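Local structure of lipolytic enzyme, G-D-S-L family (Bacteroides thetaiotaomicron, 7BR2) at residues F38-Y43 with H354-R359. The protein metabolizes the drug diltiazem as a gut microbial serine esterase of the SGNH (GDSL) hydrolase family. Numbering follows the deposited sequence.
Sequences FIWLYY and HLNEYR
Trp40 and Arg359 make the main van der Waals contact of this buried meeting between helices 35-46 and 344-377. The six-membered ring of the indole presents its rim to one face of the guanidinium, with Trp40 CZ3 3.5 Å from Arg359 NH1, and the two planes stand 52° apart, tilted and not stacked in parallel. Arg359 CD supplies the aliphatic part, packing against Trp40 CZ3 at 3.6 Å. A chi1 of -159°, which puts CG of Trp40 anti to the backbone N, turns the six-membered ring toward Arg359. Nearby, Leu41 CB lies against Asn356 ND2.

The hydrogen bonds between Arg359 and Asn356 lie within helix 344-377. Arg359 NE donates to Asn356 OD1 at 2.9 Å, from above the carbonyl plane, while NH2 adds a weak bond to the same oxygen. Asn356 ND2 reaches the other helix, bonding to the backbone oxygen of Ser37; Arg359 NH1 forms a salt bridge with Glu363.

A leucine in place of Arg359 would probably cost Glu363 this charge partner, Asn356 OD1 the donors described and the Trp40 rim its guanidinium. The chemistry implies that a buried cation can help join two helices by holding the amide that bonds Ser37, while the rim of an indole lies over one of its faces.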
loop_
_atom_site.group_PDB
_atom_site.type_symbol
_atom_site.label_atom_id
_atom_site.label_comp_id
_atom_site.label_asym_id
_atom_site.label_seq_id
_atom_site.Cartn_x
_atom_site.Cartn_y
_atom_site.Cartn_z
ATOM N N PHE A 38 -0.390 -3.168 0.239
ATOM C CA PHE A 38 0.768 -3.118 1.130
ATOM C C PHE A 38 0.382 -2.543 2.494
ATOM O O PHE A 38 0.866 -3.004 3.539
ATOM C CB PHE A 38 1.870 -2.285 0.464
ATOM C CG PHE A 38 2.431 -2.903 -0.806
ATOM C CD1 PHE A 38 2.297 -4.264 -1.061
ATOM C CD2 PHE A 38 3.101 -2.115 -1.740
ATOM C CE1 PHE A 38 2.818 -4.827 -2.215
ATOM C CE2 PHE A 38 3.616 -2.671 -2.909
ATOM C CZ PHE A 38 3.485 -4.030 -3.142
ATOM N N ILE A 39 -0.519 -1.558 2.503
ATOM C CA ILE A 39 -1.016 -0.999 3.763
ATOM C C ILE A 39 -1.795 -2.050 4.555
ATOM O O ILE A 39 -1.609 -2.215 5.777
ATOM C CB ILE A 39 -1.874 0.248 3.494
ATOM C CG1 ILE A 39 -1.029 1.401 2.944
ATOM C CG2 ILE A 39 -2.576 0.685 4.763
ATOM C CD1 ILE A 39 -1.880 2.577 2.376
ATOM N N TRP A 40 -2.701 -2.765 3.878
ATOM C CA TRP A 40 -3.418 -3.843 4.551
ATOM C C TRP A 40 -2.439 -4.890 5.071
ATOM O O TRP A 40 -2.606 -5.394 6.185
ATOM C CB TRP A 40 -4.451 -4.471 3.610
ATOM C CG TRP A 40 -5.558 -5.234 4.310
ATOM C CD1 TRP A 40 -5.685 -5.462 5.655
ATOM C CD2 TRP A 40 -6.690 -5.870 3.691
ATOM N NE1 TRP A 40 -6.816 -6.199 5.905
ATOM C CE2 TRP A 40 -7.452 -6.462 4.720
ATOM C CE3 TRP A 40 -7.130 -5.997 2.363
ATOM C CZ2 TRP A 40 -8.635 -7.171 4.462
ATOM C CZ3 TRP A 40 -8.303 -6.702 2.108
ATOM C CH2 TRP A 40 -9.040 -7.282 3.153
ATOM N N LEU A 41 -1.400 -5.213 4.288
ATOM C CA LEU A 41 -0.386 -6.164 4.741
ATOM C C LEU A 41 0.257 -5.708 6.050
ATOM O O LEU A 41 0.521 -6.518 6.953
ATOM C CB LEU A 41 0.676 -6.331 3.650
ATOM C CG LEU A 41 1.812 -7.320 3.920
ATOM C CD1 LEU A 41 1.235 -8.690 4.189
ATOM C CD2 LEU A 41 2.774 -7.369 2.713
ATOM N N TYR A 42 0.532 -4.411 6.164
ATOM C CA TYR A 42 1.032 -3.896 7.430
ATOM C C TYR A 42 0.052 -4.186 8.562
ATOM O O TYR A 42 0.437 -4.697 9.620
ATOM C CB TYR A 42 1.295 -2.397 7.340
ATOM C CG TYR A 42 1.851 -1.828 8.621
ATOM C CD1 TYR A 42 3.216 -1.832 8.864
ATOM C CD2 TYR A 42 1.009 -1.282 9.588
ATOM C CE1 TYR A 42 3.733 -1.308 10.038
ATOM C CE2 TYR A 42 1.518 -0.753 10.760
ATOM C CZ TYR A 42 2.879 -0.769 10.979
ATOM O OH TYR A 42 3.399 -0.251 12.136
ATOM N N TYR A 43 -1.227 -3.858 8.364
ATOM C CA TYR A 43 -2.175 -4.091 9.458
ATOM C C TYR A 43 -2.349 -5.580 9.754
ATOM O O TYR A 43 -2.569 -5.955 10.907
ATOM C CB TYR A 43 -3.539 -3.482 9.131
ATOM C CG TYR A 43 -3.629 -2.004 9.394
ATOM C CD1 TYR A 43 -3.135 -1.080 8.486
ATOM C CD2 TYR A 43 -4.192 -1.530 10.572
ATOM C CE1 TYR A 43 -3.215 0.281 8.741
ATOM C CE2 TYR A 43 -4.271 -0.184 10.840
ATOM C CZ TYR A 43 -3.783 0.722 9.924
ATOM O OH TYR A 43 -3.882 2.072 10.196
ATOM N N HIS A 354 1.886 -13.719 0.491
ATOM C CA HIS A 354 1.453 -14.399 -0.726
ATOM C C HIS A 354 -0.065 -14.537 -0.771
ATOM O O HIS A 354 -0.687 -14.312 -1.823
ATOM C CB HIS A 354 2.115 -15.773 -0.821
ATOM C CG HIS A 354 3.587 -15.727 -1.079
ATOM N ND1 HIS A 354 4.144 -14.945 -2.070
ATOM C CD2 HIS A 354 4.615 -16.391 -0.497
ATOM C CE1 HIS A 354 5.456 -15.124 -2.080
ATOM N NE2 HIS A 354 5.767 -15.991 -1.131
ATOM N N LEU A 355 -0.675 -14.930 0.360
ATOM C CA LEU A 355 -2.136 -14.969 0.430
ATOM C C LEU A 355 -2.741 -13.621 0.058
ATOM O O LEU A 355 -3.722 -13.547 -0.710
ATOM C CB LEU A 355 -2.574 -15.385 1.839
ATOM C CG LEU A 355 -2.272 -16.848 2.193
ATOM C CD1 LEU A 355 -2.405 -17.098 3.686
ATOM C CD2 LEU A 355 -3.179 -17.796 1.414
ATOM N N ASN A 356 -2.145 -12.536 0.576
ATOM C CA ASN A 356 -2.663 -11.196 0.329
ATOM C C ASN A 356 -2.531 -10.811 -1.137
ATOM O O ASN A 356 -3.399 -10.120 -1.680
ATOM C CB ASN A 356 -1.931 -10.193 1.213
ATOM C CG ASN A 356 -2.461 -8.787 1.055
ATOM O OD1 ASN A 356 -3.664 -8.548 1.196
ATOM N ND2 ASN A 356 -1.569 -7.843 0.738
ATOM N N GLU A 357 -1.454 -11.249 -1.799
ATOM C CA GLU A 357 -1.292 -10.963 -3.230
ATOM C C GLU A 357 -2.318 -11.730 -4.085
ATOM O O GLU A 357 -2.907 -11.161 -5.020
ATOM C CB GLU A 357 0.151 -11.278 -3.641
ATOM C CG GLU A 357 0.431 -11.322 -5.137
ATOM C CD GLU A 357 0.382 -9.965 -5.821
ATOM O OE1 GLU A 357 0.485 -8.927 -5.123
ATOM O OE2 GLU A 357 0.235 -9.944 -7.071
ATOM N N TYR A 358 -2.560 -13.010 -3.766
ATOM C CA TYR A 358 -3.649 -13.748 -4.421
ATOM C C TYR A 358 -4.968 -12.987 -4.302
ATOM O O TYR A 358 -5.726 -12.831 -5.279
ATOM C CB TYR A 358 -3.827 -15.128 -3.780
ATOM C CG TYR A 358 -2.823 -16.198 -4.136
ATOM C CD1 TYR A 358 -2.527 -16.492 -5.462
ATOM C CD2 TYR A 358 -2.205 -16.951 -3.149
ATOM C CE1 TYR A 358 -1.632 -17.488 -5.792
ATOM C CE2 TYR A 358 -1.292 -17.953 -3.477
ATOM C CZ TYR A 358 -1.013 -18.208 -4.798
ATOM O OH TYR A 358 -0.117 -19.189 -5.150
ATOM N N ARG A 359 -5.256 -12.522 -3.080
ATOM C CA ARG A 359 -6.462 -11.742 -2.814
ATOM C C ARG A 359 -6.501 -10.478 -3.661
ATOM O O ARG A 359 -7.523 -10.162 -4.283
ATOM C CB ARG A 359 -6.529 -11.393 -1.322
ATOM C CG ARG A 359 -7.686 -10.486 -0.940
ATOM C CD ARG A 359 -7.302 -9.573 0.228
ATOM N NE ARG A 359 -6.208 -8.655 -0.101
ATOM C CZ ARG A 359 -6.345 -7.543 -0.822
ATOM N NH1 ARG A 359 -7.537 -7.207 -1.298
ATOM N NH2 ARG A 359 -5.291 -6.762 -1.060
#